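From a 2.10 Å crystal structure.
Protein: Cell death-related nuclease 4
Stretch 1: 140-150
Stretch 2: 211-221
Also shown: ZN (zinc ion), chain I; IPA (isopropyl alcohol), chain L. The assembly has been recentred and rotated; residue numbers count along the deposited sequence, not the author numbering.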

# COMPACT_ATOMS: atom_id res chain seq x y z
N GLN B 140 24.86 1.91 -3.99
CA GLN B 140 25.83 1.02 -3.38
C GLN B 140 25.80 1.17 -1.86
O GLN B 140 25.77 2.28 -1.34
CB GLN B 140 27.23 1.32 -3.91
CG GLN B 140 28.30 0.37 -3.40
CD GLN B 140 29.65 0.64 -4.02
OE1 GLN B 140 30.30 -0.26 -4.54
NE2 GLN B 140 30.08 1.90 -3.98
N MET B 141 25.79 0.04 -1.17
CA MET B 141 25.79 0.04 0.29
C MET B 141 27.06 0.74 0.80
O MET B 141 28.16 0.25 0.56
CB MET B 141 25.71 -1.38 0.83
CG MET B 141 25.33 -1.47 2.30
SD MET B 141 23.61 -1.05 2.59
CE MET B 141 23.48 -1.40 4.34
N PRO B 142 26.91 1.87 1.52
CA PRO B 142 28.10 2.62 1.94
C PRO B 142 28.89 1.91 3.04
O PRO B 142 28.35 1.09 3.77
CB PRO B 142 27.52 3.94 2.45
CG PRO B 142 26.15 3.60 2.90
CD PRO B 142 25.67 2.52 1.97
N ALA B 143 30.17 2.26 3.14
CA ALA B 143 31.06 1.61 4.09
C ALA B 143 30.66 1.88 5.54
O ALA B 143 30.89 1.04 6.41
CB ALA B 143 32.49 2.08 3.86
N PHE B 144 30.05 3.03 5.80
CA PHE B 144 29.67 3.40 7.16
C PHE B 144 28.32 2.80 7.57
O PHE B 144 27.87 3.00 8.70
CB PHE B 144 29.65 4.92 7.34
CG PHE B 144 28.92 5.66 6.25
CD1 PHE B 144 27.54 5.63 6.17
CD2 PHE B 144 29.62 6.42 5.32
CE1 PHE B 144 26.87 6.33 5.18
CE2 PHE B 144 28.96 7.11 4.33
CZ PHE B 144 27.58 7.07 4.26
N PHE B 145 27.68 2.08 6.65
CA PHE B 145 26.48 1.31 6.98
C PHE B 145 26.79 -0.18 7.11
O PHE B 145 25.91 -0.97 7.49
CB PHE B 145 25.39 1.51 5.91
CG PHE B 145 24.58 2.78 6.07
CD1 PHE B 145 24.79 3.66 7.13
CD2 PHE B 145 23.58 3.08 5.16
CE1 PHE B 145 24.03 4.81 7.25
CE2 PHE B 145 22.82 4.23 5.28
CZ PHE B 145 23.04 5.09 6.33
N ARG B 146 28.02 -0.58 6.79
CA ARG B 146 28.42 -1.98 6.86
C ARG B 146 29.22 -2.26 8.13
O ARG B 146 29.71 -3.37 8.34
CB ARG B 146 29.22 -2.36 5.61
CG ARG B 146 28.37 -2.42 4.35
CD ARG B 146 29.14 -2.95 3.15
NE ARG B 146 29.71 -4.27 3.40
CZ ARG B 146 30.24 -5.05 2.46
NH1 ARG B 146 30.28 -4.64 1.20
NH2 ARG B 146 30.73 -6.24 2.79
N GLN B 147 29.34 -1.25 8.98
CA GLN B 147 29.80 -1.42 10.35
C GLN B 147 29.01 -0.48 11.23
O GLN B 147 28.77 0.67 10.86
CB GLN B 147 31.31 -1.16 10.47
CG GLN B 147 31.74 0.26 10.13
CD GLN B 147 33.16 0.56 10.58
OE1 GLN B 147 33.44 1.66 11.07
NE2 GLN B 147 34.06 -0.40 10.41
N TYR B 148 28.58 -0.96 12.39
CA TYR B 148 27.74 -0.15 13.27
C TYR B 148 27.66 -0.73 14.67
O TYR B 148 28.21 -1.80 14.95
CB TYR B 148 26.34 -0.01 12.68
CG TYR B 148 25.62 -1.33 12.50
CD1 TYR B 148 25.74 -2.05 11.32
CD2 TYR B 148 24.82 -1.85 13.50
CE1 TYR B 148 25.09 -3.26 11.14
CE2 TYR B 148 24.16 -3.05 13.34
CZ TYR B 148 24.30 -3.75 12.16
OH TYR B 148 23.65 -4.95 11.99
N ILE B 149 26.95 -0.02 15.54
CA ILE B 149 26.81 -0.41 16.93
C ILE B 149 25.37 -0.83 17.23
O ILE B 149 24.46 -0.01 17.25
CB ILE B 149 27.21 0.74 17.88
CG1 ILE B 149 28.64 1.20 17.55
CG2 ILE B 149 27.07 0.30 19.34
CD1 ILE B 149 29.18 2.28 18.46
N ASN B 150 25.18 -2.13 17.46
CA ASN B 150 23.90 -2.65 17.92
C ASN B 150 23.82 -2.45 19.43
O ASN B 150 24.41 -3.20 20.20
CB ASN B 150 23.76 -4.12 17.55
CG ASN B 150 22.36 -4.66 17.81
OD1 ASN B 150 21.66 -4.20 18.72
ND2 ASN B 150 21.95 -5.63 17.02
N LYS B 211 30.79 -0.48 27.82
CA LYS B 211 31.82 -0.30 26.80
C LYS B 211 31.20 -0.39 25.40
O LYS B 211 30.88 -1.48 24.92
CB LYS B 211 32.92 -1.35 26.97
CG LYS B 211 34.19 -1.06 26.18
CD LYS B 211 35.43 -1.52 26.94
CE LYS B 211 36.66 -0.72 26.54
NZ LYS B 211 37.81 -0.99 27.45
N VAL B 212 31.05 0.76 24.76
CA VAL B 212 30.34 0.86 23.49
C VAL B 212 31.30 0.91 22.30
O VAL B 212 32.18 1.77 22.23
CB VAL B 212 29.43 2.11 23.47
CG1 VAL B 212 28.63 2.17 22.18
CG2 VAL B 212 28.50 2.09 24.67
N THR B 213 31.12 -0.02 21.37
CA THR B 213 31.94 -0.11 20.17
C THR B 213 31.16 -0.81 19.06
O THR B 213 30.12 -1.42 19.31
CB THR B 213 33.25 -0.88 20.42
OG1 THR B 213 33.74 -0.59 21.73
CG2 THR B 213 34.31 -0.51 19.39
N VAL B 214 31.67 -0.72 17.83
CA VAL B 214 31.14 -1.51 16.72
C VAL B 214 31.16 -2.99 17.09
O VAL B 214 32.22 -3.56 17.37
CB VAL B 214 31.97 -1.28 15.43
CG1 VAL B 214 31.60 -2.30 14.35
CG2 VAL B 214 31.78 0.14 14.91
N ASN B 215 29.98 -3.61 17.09
CA ASN B 215 29.85 -5.03 17.44
C ASN B 215 29.19 -5.86 16.34
O ASN B 215 29.05 -7.07 16.47
CB ASN B 215 29.05 -5.17 18.74
CG ASN B 215 27.72 -4.43 18.70
OD1 ASN B 215 27.31 -3.92 17.66
ND2 ASN B 215 27.04 -4.38 19.84
N GLU B 216 28.79 -5.20 15.26
CA GLU B 216 28.21 -5.89 14.11
C GLU B 216 28.76 -5.34 12.80
O GLU B 216 28.93 -4.13 12.63
CB GLU B 216 26.68 -5.76 14.12
CG GLU B 216 26.01 -6.60 15.21
CD GLU B 216 24.51 -6.71 15.03
OE1 GLU B 216 23.96 -6.11 14.08
OE2 GLU B 216 23.86 -7.41 15.85
N LEU B 217 29.05 -6.26 11.88
CA LEU B 217 29.56 -5.92 10.55
C LEU B 217 28.71 -6.59 9.48
O LEU B 217 28.12 -7.64 9.73
CB LEU B 217 31.02 -6.36 10.41
CG LEU B 217 31.99 -5.99 11.53
CD1 LEU B 217 33.27 -6.80 11.39
CD2 LEU B 217 32.29 -4.50 11.52
N LEU B 218 28.66 -5.98 8.30
CA LEU B 218 27.97 -6.57 7.16
C LEU B 218 28.97 -7.13 6.16
O LEU B 218 29.77 -6.38 5.58
CB LEU B 218 27.06 -5.54 6.49
CG LEU B 218 25.90 -5.00 7.33
CD1 LEU B 218 24.99 -4.14 6.46
CD2 LEU B 218 25.10 -6.13 7.98
N THR B 219 28.93 -8.44 5.97
CA THR B 219 29.85 -9.14 5.07
C THR B 219 29.08 -9.79 3.92
O THR B 219 27.86 -9.93 3.98
CB THR B 219 30.66 -10.21 5.81
OG1 THR B 219 29.77 -11.19 6.37
CG2 THR B 219 31.49 -9.59 6.92
N CYS B 220 29.81 -10.20 2.89
CA CYS B 220 29.21 -10.68 1.66
C CYS B 220 28.86 -12.17 1.67
O CYS B 220 28.12 -12.64 0.81
CB CYS B 220 30.14 -10.41 0.48
SG CYS B 220 31.76 -11.21 0.62
N CYS B 221 29.39 -12.91 2.64
CA CYS B 221 29.24 -14.36 2.65
C CYS B 221 29.24 -14.95 4.06
O CYS B 221 29.82 -14.38 4.98
CB CYS B 221 30.36 -15.00 1.83
SG CYS B 221 30.29 -16.80 1.73
ZN ZN I . 32.89 -9.18 1.01
C1 IPA L . 19.15 -7.99 18.90
C2 IPA L . 18.42 -7.19 17.84
C3 IPA L . 17.03 -7.76 17.64
O2 IPA L . 19.14 -7.29 16.63

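The most unusual feature is a very short hydrogen bond: Tyr 148 OH donates to Glu 216 OE1 at 2.4 Å. The two residues are also paired through their backbones, so both side chains leave the same face of the sheet. Glu 216 CB lies over one face of the Tyr 148 ring, 4.1 Å from its centroid, in a CH-pi contact. The other carboxylate oxygen is used too. Asn 150 ND2 donates to Glu 216 OE2 at 2.9 Å, and the same nitrogen reaches isopropyl alcohol O2 at 3.3 Å.

The two strands run antiparallel, with 141° between their N-to-C directions. Tyr 148 N donates to Glu 216 O at 3.2 Å. The return bond, Glu 216 N to Tyr 148 O, is weak at 3.5 Å. Asn 215 N also gives Tyr 148 O a weak bond, at 3.3 Å.

Side chains take over at both ends of this pairing. The Asn 215 side chain mimics a strand neighbor: its OD1 accepts from Asn 150 N at 2.8 Å, and its ND2 donates to Asn 150 O at 2.9 Å. Both backbone polar atoms of Asn 150 are thus met by one amide. At the other end, Leu 218 N donates to Arg 146 O at 2.8 Å. The Arg 146 guanidinium then turns back to Leu 218 O, with NE and NH2 each 3.0 Å from that oxygen. Leu 218 O lies near the guanidinium plane, as a forked bond requires.

Apolar contacts fill in around this network. Leu 218 CD1 meets Met 141 CE at 3.8 Å. Ile 149 CG2 packs on Val 212 CG1 at 3.7 Å. On the face opposite Tyr 148, Gln 147 CB lies 3.6 Å from Leu 217 CD2. Just past the strand, Cys 220 SG binds zinc at 2.4 Å.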